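Thrombospondin related anonymous protein (Plasmodium falciparum, PDB 4F1J) is an adhesive membrane protein of the malaria parasite whose von Willebrand factor A domain, the part in this model, binds magnesium and probably takes part in cell adhesion. Local coordinates at residues Thr92-Ser95 with Asp96-Gln100; Asp123-Pro126 with Asp127-Asp131; Arg137-Asp141 with Arg142-Ile146; Gln153-Val157 with Ala158-Phe162. All coordinates share one frame; numbering follows the deposited sequence.

In the fold
Interactions 1, 2 and 4 gather at the magnesium-bearing end of the von Willebrand factor A domain, each where a loop turns into a helix; interaction 3 closes the far end of helix 129-141, its centre about 18 Å from that of interaction 2. Interactions 1 and 2 share one magnesium, bound by Ser-95 and Asp-131, and also meet where Thr-92 N lies 2.7 Å from Asp-127 OD2. The other magnesium is held by Asp-123 of interaction 2 with Ser-17 and Ser-19. Interaction 4 packs against interaction 2, its centre about 10 Å away, through Phe-159 on Pro-126 and Ile-129. Leu-98 touches Leu-139, joining interactions 1 and 3.

Interaction 1 (Thr92-Ser95 with Asp96-Gln100); sequences TNLS and DALLQ. With MG (magnesium ion), chain H.
Asn-93 caps the first turn of helix 94-106 by turning its amide back over Asp-96. Its CG stands anti to the backbone N (chi1 -165°), and this carries OD1 to 3.1 Å from Asp-96 N. The N-H comes from above the carbonyl plane, well off a lone pair, and the amide also lies against Asp-96 CB. Its other end is tied down too, since Asn-93 ND2 donates to the backbone O of Asn-56.

The tight part of the contact is the apolar flank. Leu-94 CG lies 3.8 Å from Leu-98 CD1, one helical turn on, the two side chains crossing at a slant, while Leu-98 N donates to Leu-94 O at 2.9 Å. Ala-97 and Phe-54 of strand 47-54 pack in beside Leu-94, and Leu-98 continues onto Leu-139 of helix 129-141.

The other flank is wetter. Ser-95 OG binds a magnesium ion at 2.1 Å, and four waters and Asp-131 complete its shell. One of those waters, bound to the metal at 2.1 Å, donates to Asn-93 OD1 at 2.6 Å. Farther along, Gln-100 folds back so that NE2 meets Asp-96 O at 3.2 Å, on the opposite face of that carbonyl from Gln-100 N; Asp-96 OD2 accepts from Ala-58 N.

Asn-93 OD1 therefore serves both the helix start and the metal's hydration shell. A water polarised by magnesium should be a strong donor, so the metal and the cap probably steady each other.

Interaction 2 (Asp123-Pro126 with Asp127-Asp131); sequences DGIP and DSIQD. With MG (magnesium ion), chain C; MG (magnesium ion), chain H; EDO (1,2-ethanediol), chain O.
Ile-125 and Ile-129 supply the apolar part of this turn: Ile-125 CG2 presses on Ile-129 CD1 at 3.4 Å, tighter than ordinary van der Waals contact. Beside them Pro-126 CD lies 4.1 Å from Ile-129 CG1, and Phe-159 of helix 157-163 packs on both Pro-126 and Ile-129.

Among the hydrogen bonds, Ser-128 is the N-cap of helix 129-141. With its hydroxyl anti to the backbone N (chi1 173°), OG takes the N-H of Asp-131 at 2.9 Å, a nearly straight bond of 162°. A molecule of 1,2-ethanediol, probably from the crystallisation liquor, also bonds to this hydroxyl. One water bridges the turn, donating to Ile-125 O at 2.5 Å and to Asp-127 OD1 at 2.8 Å; Asp-127 OD2 pairs with Arg-91 and accepts from Thr-92 N.

Metal bonds come at both ends. Asp-123 OD1 binds one magnesium at 2.1 Å, with Ser-17 and Ser-19, and a water on that ion donates to Asp-123 O. Asp-131 OD2 binds the second ion, also at 2.1 Å, together with Ser-95.

Asp-123 with the two serines is the pattern of the metal ion-dependent adhesion site (MIDAS) of von Willebrand factor A domains.

Interaction 3 (Arg137-Asp141 with Arg142-Ile146); sequences RKLND and RGVKI. With SO4 (sulfate ion), chain F.
The backbone of Arg-137-Asp-141 leaves its helix through a Schellman motif: Val-144 N reaches back to Leu-139 O at 3.0 Å and Gly-143 N to Asn-140 O at 2.8 Å. Gly-143 is the C-prime residue, with a positive phi of 88°, where a CB would be jammed against the preceding carbonyl oxygen.

Val-144 folds inward over the last turn. Its CB sits 3.9 Å from Leu-139 CB, and both CB and CG2 rest on Leu-139 O, so the apolar side chain covers the very carbonyl that its own N-H bonds to.

On the outer side Arg-142 stretches out from CG to NE and holds a sulfate, probably from the crystallisation liquor, at the edge of its guanidinium. NE donates to sulfate O1 at 3.2 Å with a nearly straight N-H (166°), and NH2 to sulfate O2, also at 3.2 Å. Lys-138 lays its methylene carbons along the same anion, CB 3.7 Å from sulfate O1.

The turn joins helix 129-141 to strand 145-151 in a beta-alpha-beta unit, with Val-144 touching Leu-105 of helix 94-106 as well as Gln-116 and Val-118 of strand 115-122.

Interaction 4 (Gln153-Val157 with Ala158-Phe162); sequences QGINV and AFNRF
Gln-153-Val-157 runs as irregular loop up to Asn-156, the N-cap, and Val-157 opens the helix that Ala-158-Phe-162 continues. Two regular i to i+4 bonds set the first turn: Asn-160 N to Asn-156 O at 3.1 Å and Arg-161 N to Val-157 O at 2.9 Å.

Asn-156 swings its amide over the open end of the helix, CG anti to the backbone N (chi1 -172°). OD1 then receives the N-H of Phe-159 at 2.9 Å, the donor lying in the plane of the side-chain carbonyl with an N-H...O angle of 156°. The same oxygen rests on Ala-158 CB. Asn-156 thus accepts from two successive N-H groups of the first turn, one with its side chain and one with its backbone.

In the Rossmann-like fold of the von Willebrand factor A domain this loop leaves the C-terminal end of strand 145-151, the end of the sheet where the metal site lies. Ile-155 comes within about 5 Å of the side chain of Asp-123, a magnesium ligand, and Phe-159 reaches Leu-133 of helix 129-141.

On another side of the turn the side chain of Asn-160 crosses that of Ile-155 at about a right angle, ND2 3.9 Å from Ile-155 CB, and donates to the hydroxyl of Tyr-176. A water accepts from Asn-156 N at 2.8 Å and lies equally far from Asn-160 OD1. Arg-161 runs alongside Val-157 in the same direction, its CD 3.7 Å from Val-157 CG1; beyond a bend at chi3 (65°) the guanidinium donates to the backbone oxygens of His-167 and Gly-171.

Interaction 1 (Thr92-Ser95 with Asp96-Gln100)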
loop_
_atom_site.group_PDB
_atom_site.type_symbol
_atom_site.label_atom_id
_atom_site.label_comp_id
_atom_site.label_asym_id
_atom_site.label_seq_id
_atom_site.Cartn_x
_atom_site.Cartn_y
_atom_site.Cartn_z
ATOM N N THR A 92 0.101 13.078 -7.284
ATOM C CA THR A 92 0.532 11.707 -6.933
ATOM C C THR A 92 1.954 11.709 -6.375
ATOM O O THR A 92 2.901 11.267 -7.049
ATOM C CB THR A 92 0.427 10.780 -8.163
ATOM O OG1 THR A 92 -0.858 10.966 -8.796
ATOM C CG2 THR A 92 0.636 9.310 -7.791
ATOM N N ASN A 93 2.075 12.183 -5.137
ATOM C CA ASN A 93 3.372 12.328 -4.490
ATOM C C ASN A 93 3.725 11.013 -3.786
ATOM O O ASN A 93 3.787 10.946 -2.554
ATOM C CB ASN A 93 3.324 13.484 -3.507
ATOM C CG ASN A 93 4.701 13.954 -3.045
ATOM O OD1 ASN A 93 5.721 13.296 -3.229
ATOM N ND2 ASN A 93 4.705 15.094 -2.402
ATOM N N LEU A 94 3.978 9.985 -4.588
ATOM C CA LEU A 94 4.398 8.680 -4.064
ATOM C C LEU A 94 5.707 8.793 -3.303
ATOM O O LEU A 94 5.899 8.119 -2.284
ATOM C CB LEU A 94 4.563 7.653 -5.187
ATOM C CG LEU A 94 5.022 6.253 -4.735
ATOM C CD1 LEU A 94 4.041 5.671 -3.759
ATOM C CD2 LEU A 94 5.241 5.329 -5.942
ATOM N N SER A 95 6.623 9.627 -3.780
ATOM C CA SER A 95 7.932 9.709 -3.137
ATOM C C SER A 95 7.822 10.206 -1.686
ATOM O O SER A 95 8.524 9.692 -0.823
ATOM C CB SER A 95 8.915 10.532 -3.985
ATOM O OG SER A 95 8.496 11.889 -4.090
ATOM N N ASP A 96 6.906 11.124 -1.405
ATOM C CA ASP A 96 6.653 11.561 -0.023
ATOM C C ASP A 96 6.067 10.435 0.852
ATOM O O ASP A 96 6.429 10.301 2.025
ATOM C CB ASP A 96 5.723 12.783 0.028
ATOM C CG ASP A 96 5.695 13.429 1.393
ATOM O OD1 ASP A 96 6.788 13.673 1.954
ATOM O OD2 ASP A 96 4.601 13.686 1.937
ATOM N N ALA A 97 5.141 9.675 0.291
ATOM C CA ALA A 97 4.593 8.506 0.983
ATOM C C ALA A 97 5.690 7.489 1.352
ATOM O O ALA A 97 5.721 6.942 2.457
ATOM C CB ALA A 97 3.568 7.838 0.091
ATOM N N LEU A 98 6.544 7.178 0.393
ATOM C CA LEU A 98 7.672 6.245 0.613
ATOM C C LEU A 98 8.679 6.832 1.622
ATOM O O LEU A 98 9.244 6.108 2.462
ATOM C CB LEU A 98 8.360 5.936 -0.718
ATOM C CG LEU A 98 7.571 5.122 -1.742
ATOM C CD1 LEU A 98 8.297 5.184 -3.114
ATOM C CD2 LEU A 98 7.369 3.671 -1.256
ATOM N N LEU A 99 8.910 8.135 1.531
ATOM C CA LEU A 99 9.746 8.840 2.510
ATOM C C LEU A 99 9.251 8.639 3.958
ATOM O O LEU A 99 10.040 8.455 4.879
ATOM C CB LEU A 99 9.826 10.328 2.182
ATOM C CG LEU A 99 10.571 11.225 3.189
ATOM C CD1 LEU A 99 11.996 10.752 3.415
ATOM C CD2 LEU A 99 10.530 12.642 2.667
ATOM N N GLN A 100 7.942 8.647 4.167
ATOM C CA GLN A 100 7.404 8.470 5.536
ATOM C C GLN A 100 7.737 7.088 6.056
ATOM O O GLN A 100 8.039 6.925 7.250
ATOM C CB GLN A 100 5.906 8.702 5.579
ATOM C CG GLN A 100 5.473 10.103 5.113
ATOM C CD GLN A 100 6.352 11.220 5.625
ATOM O OE1 GLN A 100 6.523 11.394 6.840
ATOM N NE2 GLN A 100 6.963 11.969 4.709
HETATM MG MG MG H . 9.886 13.451 -3.592
HETATM O O HOH W 1 8.027 14.484 -3.249
HETATM O O HOH W 2 9.987 12.834 -1.681
HETATM O O HOH W 3 11.013 15.099 -2.980
HETATM O O HOH W 4 9.651 14.031 -5.500
#

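Interaction 2 (Asp123-Pro126 with Asp127-Asp131)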
loop_
_atom_site.group_PDB
_atom_site.type_symbol
_atom_site.label_atom_id
_atom_site.label_comp_id
_atom_site.label_asym_id
_atom_site.label_seq_id
_atom_site.Cartn_x
_atom_site.Cartn_y
_atom_site.Cartn_z
ATOM N N ASP A 123 -3.722 4.672 -8.774
ATOM C CA ASP A 123 -4.383 4.754 -10.090
ATOM C C ASP A 123 -3.589 5.609 -11.086
ATOM O O ASP A 123 -4.135 6.036 -12.109
ATOM C CB ASP A 123 -5.791 5.319 -9.929
ATOM C CG ASP A 123 -5.845 6.834 -9.936
ATOM O OD1 ASP A 123 -4.883 7.514 -9.454
ATOM O OD2 ASP A 123 -6.899 7.341 -10.368
ATOM N N GLY A 124 -2.327 5.873 -10.774
ATOM C CA GLY A 124 -1.516 6.764 -11.600
ATOM C C GLY A 124 -0.037 6.469 -11.557
ATOM O O GLY A 124 0.416 5.456 -11.015
ATOM N N ILE A 125 0.702 7.386 -12.178
ATOM C CA ILE A 125 2.143 7.377 -12.210
ATOM C C ILE A 125 2.657 8.442 -11.218
ATOM O O ILE A 125 2.090 9.545 -11.137
ATOM C CB ILE A 125 2.627 7.696 -13.642
ATOM C CG1 ILE A 125 2.134 6.616 -14.628
ATOM C CG2 ILE A 125 4.139 7.754 -13.683
ATOM C CD1 ILE A 125 1.989 7.123 -16.029
ATOM N N PRO A 126 3.743 8.149 -10.489
ATOM C CA PRO A 126 4.250 9.145 -9.572
ATOM C C PRO A 126 4.652 10.444 -10.274
ATOM O O PRO A 126 5.123 10.420 -11.414
ATOM C CB PRO A 126 5.501 8.488 -8.975
ATOM C CG PRO A 126 5.349 7.066 -9.253
ATOM C CD PRO A 126 4.557 6.918 -10.472
ATOM N N ASP A 127 4.470 11.557 -9.580
ATOM C CA ASP A 127 4.850 12.859 -10.132
ATOM C C ASP A 127 6.336 12.933 -10.410
ATOM O O ASP A 127 6.763 13.620 -11.356
ATOM C CB ASP A 127 4.370 13.954 -9.221
ATOM C CG ASP A 127 2.829 14.041 -9.179
ATOM O OD1 ASP A 127 2.124 13.779 -10.183
ATOM O OD2 ASP A 127 2.339 14.360 -8.117
ATOM N N SER A 128 7.119 12.199 -9.617
ATOM C CA SER A 128 8.557 12.054 -9.845
ATOM C C SER A 128 8.944 10.584 -9.803
ATOM O O SER A 128 9.170 10.015 -8.733
ATOM C CB SER A 128 9.345 12.852 -8.814
ATOM O OG SER A 128 10.742 12.593 -8.913
ATOM N N ILE A 129 9.054 9.974 -10.980
ATOM C CA ILE A 129 9.558 8.603 -11.058
ATOM C C ILE A 129 10.993 8.528 -10.494
ATOM O O ILE A 129 11.319 7.579 -9.770
ATOM C CB ILE A 129 9.357 8.015 -12.493
ATOM C CG1 ILE A 129 7.867 7.780 -12.700
ATOM C CG2 ILE A 129 10.143 6.704 -12.699
ATOM C CD1 ILE A 129 7.476 7.558 -14.079
ATOM N N GLN A 130 11.804 9.548 -10.767
ATOM C CA GLN A 130 13.169 9.607 -10.231
ATOM C C GLN A 130 13.207 9.526 -8.699
ATOM O O GLN A 130 13.924 8.659 -8.141
ATOM C CB GLN A 130 13.887 10.875 -10.695
ATOM C CG GLN A 130 15.398 10.863 -10.475
ATOM C CD GLN A 130 16.146 9.970 -11.451
ATOM O OE1 GLN A 130 15.686 9.723 -12.569
ATOM N NE2 GLN A 130 17.310 9.488 -11.034
ATOM N N ASP A 131 12.457 10.390 -8.012
ATOM C CA ASP A 131 12.487 10.390 -6.562
ATOM C C ASP A 131 11.771 9.181 -5.970
ATOM O O ASP A 131 12.133 8.713 -4.899
ATOM C CB ASP A 131 11.895 11.663 -5.977
ATOM C CG ASP A 131 12.430 11.944 -4.597
ATOM O OD1 ASP A 131 13.656 11.741 -4.398
ATOM O OD2 ASP A 131 11.639 12.340 -3.717
HETATM MG MG MG C . -4.268 9.421 -9.917
HETATM MG MG MG H . 9.886 13.451 -3.592
HETATM C C1 EDO O . 12.097 13.493 -12.984
HETATM O O1 EDO O . 11.125 12.524 -12.579
HETATM C C2 EDO O . 11.970 14.845 -12.251
HETATM O O2 EDO O . 11.581 14.761 -10.865
HETATM O O HOH W 5 -4.012 8.928 -11.871
HETATM O O HOH W 6 1.822 11.835 -12.124
HETATM O O HOH W 7 -2.393 8.791 -9.104
HETATM O O HOH W 8 -3.638 11.212 -10.474
HETATM O O HOH W 1 8.027 14.484 -3.249
HETATM O O HOH W 2 9.987 12.834 -1.681
#

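Interaction 3 (Arg137-Asp141 with Arg142-Ile146)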
loop_
_atom_site.group_PDB
_atom_site.type_symbol
_atom_site.label_atom_id
_atom_site.label_comp_id
_atom_site.label_asym_id
_atom_site.label_seq_id
_atom_site.Cartn_x
_atom_site.Cartn_y
_atom_site.Cartn_z
ATOM N N ARG A 137 14.717 2.438 -3.659
ATOM C CA ARG A 137 16.056 1.818 -3.494
ATOM C C ARG A 137 16.528 1.860 -2.057
ATOM O O ARG A 137 17.085 0.886 -1.547
ATOM C CB ARG A 137 17.099 2.558 -4.358
ATOM C CG ARG A 137 18.549 2.159 -4.051
ATOM N N LYS A 138 16.342 3.009 -1.423
ATOM C CA LYS A 138 16.763 3.224 -0.049
ATOM C C LYS A 138 15.990 2.274 0.863
ATOM O O LYS A 138 16.540 1.705 1.788
ATOM C CB LYS A 138 16.564 4.667 0.390
ATOM C CG LYS A 138 17.562 5.658 -0.220
ATOM C CD LYS A 138 17.330 7.076 0.251
ATOM C CE LYS A 138 18.172 8.067 -0.575
ATOM N NZ LYS A 138 18.112 9.433 -0.006
ATOM N N LEU A 139 14.701 2.116 0.589
ATOM C CA LEU A 139 13.891 1.139 1.318
ATOM C C LEU A 139 14.365 -0.292 1.067
ATOM O O LEU A 139 14.496 -1.077 1.997
ATOM C CB LEU A 139 12.415 1.295 0.936
ATOM C CG LEU A 139 11.792 2.631 1.386
ATOM C CD1 LEU A 139 10.375 2.737 0.833
ATOM C CD2 LEU A 139 11.764 2.786 2.899
ATOM N N ASN A 140 14.615 -0.649 -0.187
ATOM C CA ASN A 140 15.115 -1.982 -0.520
ATOM C C ASN A 140 16.427 -2.295 0.228
ATOM O O ASN A 140 16.628 -3.426 0.724
ATOM C CB ASN A 140 15.353 -2.121 -2.040
ATOM C CG ASN A 140 14.061 -2.189 -2.858
ATOM O OD1 ASN A 140 12.968 -2.546 -2.364
ATOM N ND2 ASN A 140 14.180 -1.819 -4.128
ATOM N N ASP A 141 17.293 -1.288 0.342
ATOM C CA ASP A 141 18.597 -1.469 1.023
ATOM C C ASP A 141 18.409 -1.775 2.521
ATOM O O ASP A 141 19.250 -2.400 3.172
ATOM C CB ASP A 141 19.469 -0.228 0.857
ATOM C CG ASP A 141 20.140 -0.134 -0.497
ATOM O OD1 ASP A 141 20.067 -1.075 -1.327
ATOM O OD2 ASP A 141 20.747 0.931 -0.708
ATOM N N ARG A 142 17.289 -1.315 3.065
ATOM C CA ARG A 142 16.899 -1.616 4.423
ATOM C C ARG A 142 16.001 -2.862 4.512
ATOM O O ARG A 142 15.389 -3.088 5.551
ATOM C CB ARG A 142 16.214 -0.393 5.037
ATOM C CG ARG A 142 17.166 0.767 5.386
ATOM C CD ARG A 142 16.357 1.997 5.810
ATOM N NE ARG A 142 17.129 3.132 6.308
ATOM C CZ ARG A 142 17.380 3.387 7.593
ATOM N NH1 ARG A 142 16.981 2.552 8.555
ATOM N NH2 ARG A 142 18.078 4.466 7.913
ATOM N N GLY A 143 15.917 -3.672 3.447
ATOM C CA GLY A 143 15.253 -4.966 3.498
ATOM C C GLY A 143 13.764 -4.922 3.193
ATOM O O GLY A 143 13.057 -5.937 3.312
ATOM N N VAL A 144 13.285 -3.754 2.783
ATOM C CA VAL A 144 11.855 -3.568 2.542
ATOM C C VAL A 144 11.442 -4.143 1.185
ATOM O O VAL A 144 12.098 -3.891 0.164
ATOM C CB VAL A 144 11.476 -2.078 2.599
ATOM C CG1 VAL A 144 9.973 -1.906 2.239
ATOM C CG2 VAL A 144 11.813 -1.460 3.992
ATOM N N LYS A 145 10.371 -4.944 1.187
ATOM C CA LYS A 145 9.752 -5.402 -0.029
ATOM C C LYS A 145 8.596 -4.448 -0.365
ATOM O O LYS A 145 7.924 -3.957 0.537
ATOM C CB LYS A 145 9.251 -6.838 0.109
ATOM C CG LYS A 145 10.390 -7.841 0.037
ATOM C CD LYS A 145 9.942 -9.275 -0.145
ATOM C CE LYS A 145 11.168 -10.186 -0.373
ATOM N NZ LYS A 145 10.945 -11.636 -0.045
ATOM N N ILE A 146 8.380 -4.233 -1.654
ATOM C CA ILE A 146 7.355 -3.299 -2.130
ATOM C C ILE A 146 6.419 -4.019 -3.080
ATOM O O ILE A 146 6.868 -4.703 -3.992
ATOM C CB ILE A 146 7.992 -2.084 -2.846
ATOM C CG1 ILE A 146 9.001 -1.356 -1.906
ATOM C CG2 ILE A 146 6.871 -1.126 -3.369
ATOM C CD1 ILE A 146 9.794 -0.200 -2.590
HETATM S S SO4 F . 18.664 6.002 4.551
HETATM O O1 SO4 F . 17.959 4.932 3.859
HETATM O O2 SO4 F . 17.815 6.581 5.589
HETATM O O3 SO4 F . 19.872 5.486 5.176
HETATM O O4 SO4 F . 19.060 7.017 3.579
#

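Interaction 4 (Gln153-Val157 with Ala158-Phe162)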
loop_
_atom_site.group_PDB
_atom_site.type_symbol
_atom_site.label_atom_id
_atom_site.label_comp_id
_atom_site.label_asym_id
_atom_site.label_seq_id
_atom_site.Cartn_x
_atom_site.Cartn_y
_atom_site.Cartn_z
ATOM N N GLN A 153 -7.023 2.937 -15.918
ATOM C CA GLN A 153 -6.272 3.162 -17.145
ATOM C C GLN A 153 -5.120 4.160 -17.059
ATOM O O GLN A 153 -4.377 4.317 -18.028
ATOM C CB GLN A 153 -7.243 3.584 -18.253
ATOM C CG GLN A 153 -8.178 2.481 -18.694
ATOM C CD GLN A 153 -7.446 1.350 -19.393
ATOM N N GLY A 154 -4.946 4.813 -15.914
ATOM C CA GLY A 154 -3.930 5.836 -15.756
ATOM C C GLY A 154 -2.574 5.361 -15.258
ATOM O O GLY A 154 -1.648 6.165 -15.164
ATOM N N ILE A 155 -2.457 4.068 -14.952
ATOM C CA ILE A 155 -1.226 3.489 -14.447
ATOM C C ILE A 155 -0.253 3.223 -15.589
ATOM O O ILE A 155 -0.639 3.164 -16.777
ATOM C CB ILE A 155 -1.461 2.162 -13.676
ATOM C CG1 ILE A 155 -2.198 1.127 -14.542
ATOM C CG2 ILE A 155 -2.259 2.404 -12.388
ATOM C CD1 ILE A 155 -2.240 -0.288 -13.923
ATOM N N ASN A 156 1.011 3.046 -15.218
ATOM C CA ASN A 156 2.001 2.518 -16.115
ATOM C C ASN A 156 2.528 1.185 -15.579
ATOM O O ASN A 156 3.173 1.123 -14.546
ATOM C CB ASN A 156 3.152 3.494 -16.337
ATOM C CG ASN A 156 4.081 3.018 -17.421
ATOM O OD1 ASN A 156 5.087 2.363 -17.155
ATOM N ND2 ASN A 156 3.674 3.230 -18.663
ATOM N N VAL A 157 2.222 0.119 -16.291
ATOM C CA VAL A 157 2.577 -1.225 -15.843
ATOM C C VAL A 157 4.093 -1.428 -15.709
ATOM O O VAL A 157 4.564 -1.996 -14.718
ATOM C CB VAL A 157 1.952 -2.279 -16.768
ATOM C CG1 VAL A 157 2.462 -3.674 -16.440
ATOM C CG2 VAL A 157 0.444 -2.194 -16.697
ATOM N N ALA A 158 4.857 -0.975 -16.708
ATOM C CA ALA A 158 6.314 -1.093 -16.683
ATOM C C ALA A 158 6.875 -0.449 -15.416
ATOM O O ALA A 158 7.682 -1.054 -14.697
ATOM C CB ALA A 158 6.913 -0.426 -17.931
ATOM N N PHE A 159 6.426 0.766 -15.119
ATOM C CA PHE A 159 6.953 1.434 -13.944
ATOM C C PHE A 159 6.572 0.709 -12.658
ATOM O O PHE A 159 7.385 0.594 -11.754
ATOM C CB PHE A 159 6.501 2.881 -13.821
ATOM C CG PHE A 159 6.862 3.470 -12.513
ATOM C CD1 PHE A 159 8.154 3.929 -12.294
ATOM C CD2 PHE A 159 5.964 3.436 -11.438
ATOM C CE1 PHE A 159 8.514 4.431 -11.070
ATOM C CE2 PHE A 159 6.328 3.927 -10.235
ATOM C CZ PHE A 159 7.619 4.423 -10.039
ATOM N N ASN A 160 5.326 0.253 -12.554
ATOM C CA ASN A 160 4.924 -0.470 -11.349
ATOM C C ASN A 160 5.766 -1.736 -11.150
ATOM O O ASN A 160 6.186 -2.052 -10.043
ATOM C CB ASN A 160 3.454 -0.845 -11.423
ATOM C CG ASN A 160 2.522 0.360 -11.387
ATOM O OD1 ASN A 160 2.877 1.452 -10.942
ATOM N ND2 ASN A 160 1.320 0.154 -11.887
ATOM N N ARG A 161 6.000 -2.470 -12.238
ATOM C CA ARG A 161 6.809 -3.675 -12.199
ATOM C C ARG A 161 8.256 -3.380 -11.816
ATOM O O ARG A 161 8.800 -4.087 -10.973
ATOM C CB ARG A 161 6.683 -4.428 -13.525
ATOM C CG ARG A 161 5.312 -5.118 -13.673
ATOM C CD ARG A 161 5.131 -5.764 -15.043
ATOM N NE ARG A 161 6.085 -6.848 -15.212
ATOM C CZ ARG A 161 5.816 -8.151 -15.086
ATOM N NH1 ARG A 161 4.588 -8.604 -14.873
ATOM N NH2 ARG A 161 6.797 -9.015 -15.226
ATOM N N PHE A 162 8.838 -2.315 -12.386
ATOM C CA PHE A 162 10.206 -1.873 -12.051
ATOM C C PHE A 162 10.267 -1.568 -10.529
ATOM O O PHE A 162 11.176 -2.028 -9.809
ATOM C CB PHE A 162 10.616 -0.576 -12.800
ATOM C CG PHE A 162 11.044 -0.730 -14.248
ATOM C CD1 PHE A 162 12.059 -1.606 -14.625
ATOM C CD2 PHE A 162 10.519 0.143 -15.227
ATOM C CE1 PHE A 162 12.486 -1.682 -15.957
ATOM C CE2 PHE A 162 10.939 0.079 -16.568
ATOM C CZ PHE A 162 11.923 -0.832 -16.929
HETATM O O HOH W 9 1.517 3.341 -12.451
#